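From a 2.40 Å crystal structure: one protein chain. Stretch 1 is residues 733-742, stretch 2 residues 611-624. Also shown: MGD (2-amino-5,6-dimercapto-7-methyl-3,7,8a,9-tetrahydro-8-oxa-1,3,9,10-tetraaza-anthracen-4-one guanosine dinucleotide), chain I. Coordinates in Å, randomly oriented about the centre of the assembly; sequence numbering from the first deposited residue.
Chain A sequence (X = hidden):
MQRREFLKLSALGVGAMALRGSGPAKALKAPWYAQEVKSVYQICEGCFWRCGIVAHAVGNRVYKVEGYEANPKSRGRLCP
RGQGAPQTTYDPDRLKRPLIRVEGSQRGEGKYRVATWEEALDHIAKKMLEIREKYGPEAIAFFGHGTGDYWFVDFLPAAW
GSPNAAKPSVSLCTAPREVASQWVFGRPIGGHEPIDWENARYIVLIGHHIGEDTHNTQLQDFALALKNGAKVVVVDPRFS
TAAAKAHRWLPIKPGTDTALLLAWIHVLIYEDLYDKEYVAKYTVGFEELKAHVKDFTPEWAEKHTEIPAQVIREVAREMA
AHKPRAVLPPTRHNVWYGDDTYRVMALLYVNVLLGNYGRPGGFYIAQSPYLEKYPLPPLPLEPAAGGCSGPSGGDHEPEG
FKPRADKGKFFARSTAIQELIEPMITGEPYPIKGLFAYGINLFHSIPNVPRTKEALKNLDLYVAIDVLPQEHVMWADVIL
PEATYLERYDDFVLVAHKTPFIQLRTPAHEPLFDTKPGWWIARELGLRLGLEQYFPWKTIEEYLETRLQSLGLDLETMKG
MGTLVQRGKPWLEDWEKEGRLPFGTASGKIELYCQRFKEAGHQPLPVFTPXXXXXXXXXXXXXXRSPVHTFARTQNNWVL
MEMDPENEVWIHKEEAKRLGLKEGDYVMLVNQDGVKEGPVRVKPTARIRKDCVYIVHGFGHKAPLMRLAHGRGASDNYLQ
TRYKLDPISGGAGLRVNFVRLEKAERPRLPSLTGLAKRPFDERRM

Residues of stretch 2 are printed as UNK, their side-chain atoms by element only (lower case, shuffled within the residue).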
# COMPACT_ATOMS: atom_id res chain seq x y z
N GLY A 733 -32.90 -9.57 -32.78
CA GLY A 733 -32.42 -8.57 -31.83
C GLY A 733 -33.10 -8.61 -30.45
O GLY A 733 -34.29 -8.27 -30.34
N LEU A 734 -32.39 -8.99 -29.40
CA LEU A 734 -32.99 -9.09 -28.06
C LEU A 734 -33.05 -7.86 -27.12
O LEU A 734 -33.97 -7.74 -26.31
CB LEU A 734 -32.34 -10.27 -27.29
CG LEU A 734 -32.58 -11.70 -27.80
CD1 LEU A 734 -31.87 -12.70 -26.86
CD2 LEU A 734 -34.09 -12.01 -27.89
N ARG A 735 -32.08 -6.95 -27.25
CA ARG A 735 -31.90 -5.73 -26.41
C ARG A 735 -32.87 -4.58 -26.71
O ARG A 735 -32.60 -3.41 -26.47
CB ARG A 735 -30.43 -5.26 -26.52
CG ARG A 735 -29.47 -6.44 -26.22
CD ARG A 735 -27.98 -6.20 -25.89
NE ARG A 735 -27.42 -7.48 -25.44
CZ ARG A 735 -26.14 -7.86 -25.41
NH1 ARG A 735 -25.18 -7.06 -25.80
NH2 ARG A 735 -25.85 -9.09 -25.02
N VAL A 736 -34.02 -4.99 -27.16
CA VAL A 736 -35.09 -4.14 -27.64
C VAL A 736 -36.27 -4.17 -26.59
O VAL A 736 -37.29 -3.49 -26.75
CB VAL A 736 -35.35 -4.73 -29.09
CG1 VAL A 736 -36.76 -5.20 -29.26
CG2 VAL A 736 -34.82 -3.79 -30.18
N ASN A 737 -36.08 -4.94 -25.52
CA ASN A 737 -37.07 -5.06 -24.44
C ASN A 737 -36.76 -4.09 -23.30
O ASN A 737 -35.60 -3.82 -22.99
CB ASN A 737 -37.16 -6.51 -23.93
CG ASN A 737 -37.76 -7.48 -24.97
OD1 ASN A 737 -38.98 -7.60 -25.10
ND2 ASN A 737 -36.88 -8.14 -25.73
N PHE A 738 -37.82 -3.56 -22.70
CA PHE A 738 -37.76 -2.61 -21.60
C PHE A 738 -38.45 -3.25 -20.39
O PHE A 738 -39.44 -3.98 -20.53
CB PHE A 738 -38.42 -1.28 -22.02
CG PHE A 738 -37.92 -0.73 -23.36
CD1 PHE A 738 -38.78 -0.59 -24.45
CD2 PHE A 738 -36.57 -0.36 -23.52
CE1 PHE A 738 -38.31 -0.10 -25.70
CE2 PHE A 738 -36.08 0.13 -24.77
CZ PHE A 738 -36.95 0.26 -25.85
N VAL A 739 -37.92 -2.96 -19.22
CA VAL A 739 -38.41 -3.53 -17.98
C VAL A 739 -38.48 -2.48 -16.85
O VAL A 739 -37.69 -1.52 -16.86
CB VAL A 739 -37.44 -4.70 -17.60
CG1 VAL A 739 -36.30 -4.18 -16.72
CG2 VAL A 739 -38.19 -5.85 -16.98
N ARG A 740 -39.43 -2.61 -15.92
CA ARG A 740 -39.53 -1.71 -14.77
C ARG A 740 -39.54 -2.55 -13.47
O ARG A 740 -39.90 -3.74 -13.50
CB ARG A 740 -40.76 -0.81 -14.84
CG ARG A 740 -41.99 -1.58 -14.64
CD ARG A 740 -43.20 -0.82 -15.01
NE ARG A 740 -44.20 -1.25 -14.07
CZ ARG A 740 -45.19 -2.05 -14.37
NH1 ARG A 740 -45.30 -2.49 -15.60
NH2 ARG A 740 -46.04 -2.46 -13.42
N LEU A 741 -39.12 -1.96 -12.35
CA LEU A 741 -39.02 -2.68 -11.07
C LEU A 741 -40.11 -2.35 -10.04
O LEU A 741 -40.40 -1.19 -9.77
CB LEU A 741 -37.61 -2.50 -10.45
CG LEU A 741 -36.30 -1.97 -11.06
CD1 LEU A 741 -35.22 -2.48 -10.10
CD2 LEU A 741 -35.96 -2.41 -12.52
N GLU A 742 -40.69 -3.40 -9.46
CA GLU A 742 -41.79 -3.33 -8.50
C GLU A 742 -41.35 -4.03 -7.20
O GLU A 742 -40.97 -5.20 -7.23
CB GLU A 742 -42.99 -4.05 -9.14
CG GLU A 742 -44.33 -4.09 -8.40
CD GLU A 742 -45.42 -4.85 -9.19
OE1 GLU A 742 -45.60 -6.07 -8.95
OE2 GLU A 742 -46.06 -4.21 -10.07
N UNK A 611 -31.87 4.20 -32.08
CA UNK A 611 -32.69 3.16 -31.45
C UNK A 611 -33.93 3.64 -30.68
O UNK A 611 -33.89 4.71 -30.06
c UNK A 611 -30.77 3.54 -30.08
c UNK A 611 -31.70 2.43 -30.55
c UNK A 611 -30.67 4.49 -31.28
N UNK A 612 -35.00 2.86 -30.72
CA UNK A 612 -36.22 3.20 -29.98
C UNK A 612 -35.79 3.27 -28.50
O UNK A 612 -35.03 2.42 -28.02
c UNK A 612 -38.71 2.68 -29.68
o UNK A 612 -39.48 0.39 -29.50
c UNK A 612 -37.33 2.17 -30.17
c UNK A 612 -39.68 1.59 -29.19
o UNK A 612 -40.65 1.95 -28.49
N UNK A 613 -36.26 4.28 -27.78
CA UNK A 613 -35.88 4.49 -26.38
C UNK A 613 -36.84 3.94 -25.30
O UNK A 613 -38.03 3.74 -25.56
o UNK A 613 -33.53 7.63 -25.32
c UNK A 613 -34.55 6.50 -27.17
c UNK A 613 -35.59 5.97 -26.17
c UNK A 613 -33.54 7.48 -26.56
o UNK A 613 -32.78 8.07 -27.33
N UNK A 614 -36.32 3.67 -24.08
CA UNK A 614 -37.20 3.14 -23.03
C UNK A 614 -38.27 4.14 -22.59
O UNK A 614 -38.00 5.36 -22.56
c UNK A 614 -35.00 4.03 -23.54
c UNK A 614 -34.86 3.17 -22.30
c UNK A 614 -36.27 2.85 -21.83
N UNK A 615 -39.52 3.67 -22.32
CA UNK A 615 -40.50 4.69 -21.89
C UNK A 615 -40.09 5.10 -20.45
O UNK A 615 -39.42 4.33 -19.71
c UNK A 615 -41.64 2.61 -22.55
c UNK A 615 -40.14 2.36 -22.61
c UNK A 615 -41.85 3.95 -21.87
N UNK A 616 -40.47 6.31 -20.04
CA UNK A 616 -40.18 6.81 -18.69
C UNK A 616 -40.86 5.85 -17.64
O UNK A 616 -42.00 5.40 -17.83
o UNK A 616 -41.82 10.96 -18.65
c UNK A 616 -40.60 8.33 -18.59
c UNK A 616 -41.87 10.31 -17.56
o UNK A 616 -42.04 10.86 -16.45
c UNK A 616 -41.70 8.78 -17.62
N UNK A 617 -40.09 5.50 -16.61
CA UNK A 617 -40.44 4.54 -15.56
C UNK A 617 -39.83 3.16 -15.86
O UNK A 617 -39.88 2.23 -15.03
N UNK A 618 -39.25 3.02 -17.05
CA UNK A 618 -38.64 1.76 -17.54
C UNK A 618 -37.12 1.82 -17.79
O UNK A 618 -36.53 2.89 -17.80
c UNK A 618 -43.29 -0.32 -18.44
c UNK A 618 -40.72 0.77 -18.70
c UNK A 618 -41.82 1.61 -18.55
c UNK A 618 -40.92 -0.62 -18.71
c UNK A 618 -39.32 1.33 -18.85
c UNK A 618 -43.10 1.09 -18.42
c UNK A 618 -42.20 -1.16 -18.59
N UNK A 619 -36.50 0.65 -17.98
CA UNK A 619 -35.05 0.54 -18.26
C UNK A 619 -34.78 -0.47 -19.38
O UNK A 619 -35.56 -1.41 -19.55
c UNK A 619 -35.44 0.90 -14.94
c UNK A 619 -34.40 1.04 -15.87
o UNK A 619 -34.85 3.77 -12.73
c UNK A 619 -34.70 2.87 -13.76
c UNK A 619 -33.51 2.11 -15.71
c UNK A 619 -35.60 1.80 -13.89
c UNK A 619 -34.27 0.10 -17.03
c UNK A 619 -33.65 3.03 -14.67
N UNK A 620 -33.71 -0.30 -20.16
CA UNK A 620 -33.40 -1.30 -21.17
C UNK A 620 -32.85 -2.51 -20.37
O UNK A 620 -32.11 -2.34 -19.41
n UNK A 620 -31.51 0.17 -24.93
c UNK A 620 -32.36 0.45 -25.92
c UNK A 620 -32.20 -1.72 -23.42
n UNK A 620 -32.57 1.72 -26.28
c UNK A 620 -31.18 -1.16 -24.43
n UNK A 620 -33.00 -0.53 -26.56
c UNK A 620 -32.37 -0.80 -22.19
N UNK A 621 -33.26 -3.72 -20.77
CA UNK A 621 -32.90 -4.99 -20.14
C UNK A 621 -31.62 -5.53 -20.81
O UNK A 621 -31.69 -5.98 -21.96
c UNK A 621 -33.07 -7.51 -18.53
c UNK A 621 -34.79 -8.44 -20.16
c UNK A 621 -34.32 -7.20 -19.36
c UNK A 621 -34.03 -6.01 -20.31
N UNK A 622 -30.46 -5.44 -20.13
CA UNK A 622 -29.21 -5.94 -20.69
C UNK A 622 -29.00 -7.32 -20.00
O UNK A 622 -29.62 -7.61 -18.98
c UNK A 622 -28.20 -3.49 -20.99
c UNK A 622 -28.05 -4.95 -20.47
c UNK A 622 -28.55 -3.48 -22.49
c UNK A 622 -26.90 -2.66 -20.73
N UNK A 623 -28.17 -8.20 -20.57
CA UNK A 623 -28.02 -9.52 -19.99
C UNK A 623 -26.65 -10.09 -20.38
O UNK A 623 -25.99 -9.57 -21.27
o UNK A 623 -29.15 -10.43 -26.18
c UNK A 623 -29.20 -10.44 -24.81
c UNK A 623 -28.46 -11.37 -22.71
c UNK A 623 -30.01 -9.53 -24.11
c UNK A 623 -29.17 -10.41 -20.47
c UNK A 623 -30.03 -9.55 -22.72
c UNK A 623 -28.43 -11.36 -24.10
c UNK A 623 -29.25 -10.47 -21.99
N UNK A 624 -26.23 -11.16 -19.71
CA UNK A 624 -24.95 -11.71 -20.01
C UNK A 624 -24.62 -12.97 -19.24
O UNK A 624 -25.51 -13.67 -18.76
PB MGD I . -21.68 -9.54 -25.64
O1B MGD I . -23.14 -9.54 -25.88
O2B MGD I . -20.78 -8.94 -26.60
O3B MGD I . -21.52 -11.11 -25.40
O3A MGD I . -20.76 -13.37 -24.50
PA MGD I . -20.30 -12.15 -25.40
O1A MGD I . -20.04 -12.78 -26.69
O2A MGD I . -19.11 -11.56 -24.81
O5' MGD I . -21.37 -8.86 -24.28
C5' MGD I . -22.17 -8.77 -23.10
C4' MGD I . -21.88 -7.33 -22.71
O4' MGD I . -22.52 -6.61 -23.75
C3' MGD I . -22.50 -6.78 -21.40
O3' MGD I . -21.51 -6.09 -20.60
C2' MGD I . -23.57 -5.76 -21.85
O2' MGD I . -23.41 -4.56 -21.10
C1' MGD I . -23.08 -5.39 -23.23
N9 MGD I . -23.94 -4.55 -24.11
C8 MGD I . -25.31 -4.53 -24.13
N7 MGD I . -25.79 -3.64 -25.05
C5 MGD I . -24.70 -3.05 -25.61
C6 MGD I . -24.48 -1.96 -26.58
O6 MGD I . -25.48 -1.48 -27.12
N1 MGD I . -23.24 -1.61 -26.90
C2 MGD I . -22.15 -2.17 -26.29
N2 MGD I . -20.88 -1.77 -26.65
N3 MGD I . -22.27 -3.18 -25.37
C4 MGD I . -23.49 -3.65 -25.00
C10 MGD I . -21.61 -14.45 -24.81
C11 MGD I . -20.69 -15.57 -25.16
O11 MGD I . -20.00 -15.97 -23.97
C12 MGD I . -21.35 -16.70 -25.99
S12 MGD I . -22.24 -16.37 -27.39
C13 MGD I . -21.26 -18.03 -25.65
S13 MGD I . -21.92 -19.23 -26.67
C14 MGD I . -20.56 -18.46 -24.39
N15 MGD I . -21.39 -18.84 -23.30
C16 MGD I . -20.94 -18.77 -22.01
C17 MGD I . -21.73 -19.19 -20.80
O17 MGD I . -22.87 -19.69 -20.95
N18 MGD I . -21.15 -19.10 -19.55
C19 MGD I . -19.92 -18.55 -19.44
N19 MGD I . -19.44 -18.40 -18.22
N20 MGD I . -19.12 -18.09 -20.47
C21 MGD I . -19.59 -18.24 -21.75
N22 MGD I . -18.92 -17.81 -22.80
C23 MGD I . -19.55 -17.40 -24.01
O HOH W 1 -38.93 1.15 -12.44
O HOH W 2 -33.61 -7.60 -23.55

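Position 611 has three side-chain carbons closing a ring onto the backbone N, with no stretch 1 atom in contact: Pro-611. Position 612 carries three carbons, the third bearing two oxygens. Its length fits glutamate, Glu-612, whose backbone O lies 3.6 Å from Phe-738 CZ, at the ring edge. Position 613 repeats that composition, its CA-to-CB bond pointing away from stretch 1: Glu-613.

At 614 three carbons again close onto N, giving Pro-614; its CA sits 3.7 Å from the centroid of the Phe-738 ring, 18° off the normal, a CH-pi contact over the face. Position 615 has the same closed ring, and is Pro-615, with CD 3.7 Å from Phe-738 CD1. Position 616 has three carbons and a terminal pair of oxygens, out of reach of stretch 1: Glu-616. Position 617 has no side-chain atoms, and its phi of 98° favours the same answer, Gly-617; its O lies 3.2 Å from Arg-740 CB.

Position 618 shows one carbon, then a six-carbon ring without oxygen, hence Phe-618. Arg-740 CD stands over one face of this ring, 3.9 Å from its centroid. The backbone bond from Phe-618 N to Pro-615 O, 3.0 Å, closes a type II turn. Position 619 adds one oxygen to such a ring: Tyr-619, whose CD1 lies 4.1 Å from Leu-741 CD2.

Position 620 runs through three carbons and a nitrogen to a carbon holding two more nitrogens, which defines Arg-620. NH1 donates to Arg-735 O at 2.9 Å (160°), NH2 to Glu-612 O at 3.1 Å, and Phe-738 CE2 lies over one guanidinium face. Position 621 has four carbons forked at the second, Leu-621, with CG 4.4 Å from Val-739 CB. Position 622 has the same fork, Leu-622; its CD2 approaches Arg-735 CD at 4.4 Å and MGD N7 at 3.8 Å. Position 623 is a six-carbon ring on one carbon, bearing one oxygen: Tyr-623, with OH 3.4 Å from Leu-734 CB. Position 624 has no side chain and no contact: Gly-624.

The backbone fixes the register. Tyr-619 N donates to Val-739 O (2.7 Å), Val-739 N to Tyr-619 O (2.8 Å), and Leu-621 N to Asn-737 O (3.2 Å), so the bridge is antiparallel locally although the strand axes diverge by 106°. Phe-738 and Arg-620 share one sheet face, Val-739 and Tyr-619 the other. Beyond the bridge, Arg-735 makes an off-centre cation-pi contact with Tyr-623, CZ to ring centroid 4.5 Å, while its NH2 donates to MGD O1B at 2.9 Å, linking the contact to the cofactor.

Stretch 2 (611-624) PEEPPEGFYRLLYG
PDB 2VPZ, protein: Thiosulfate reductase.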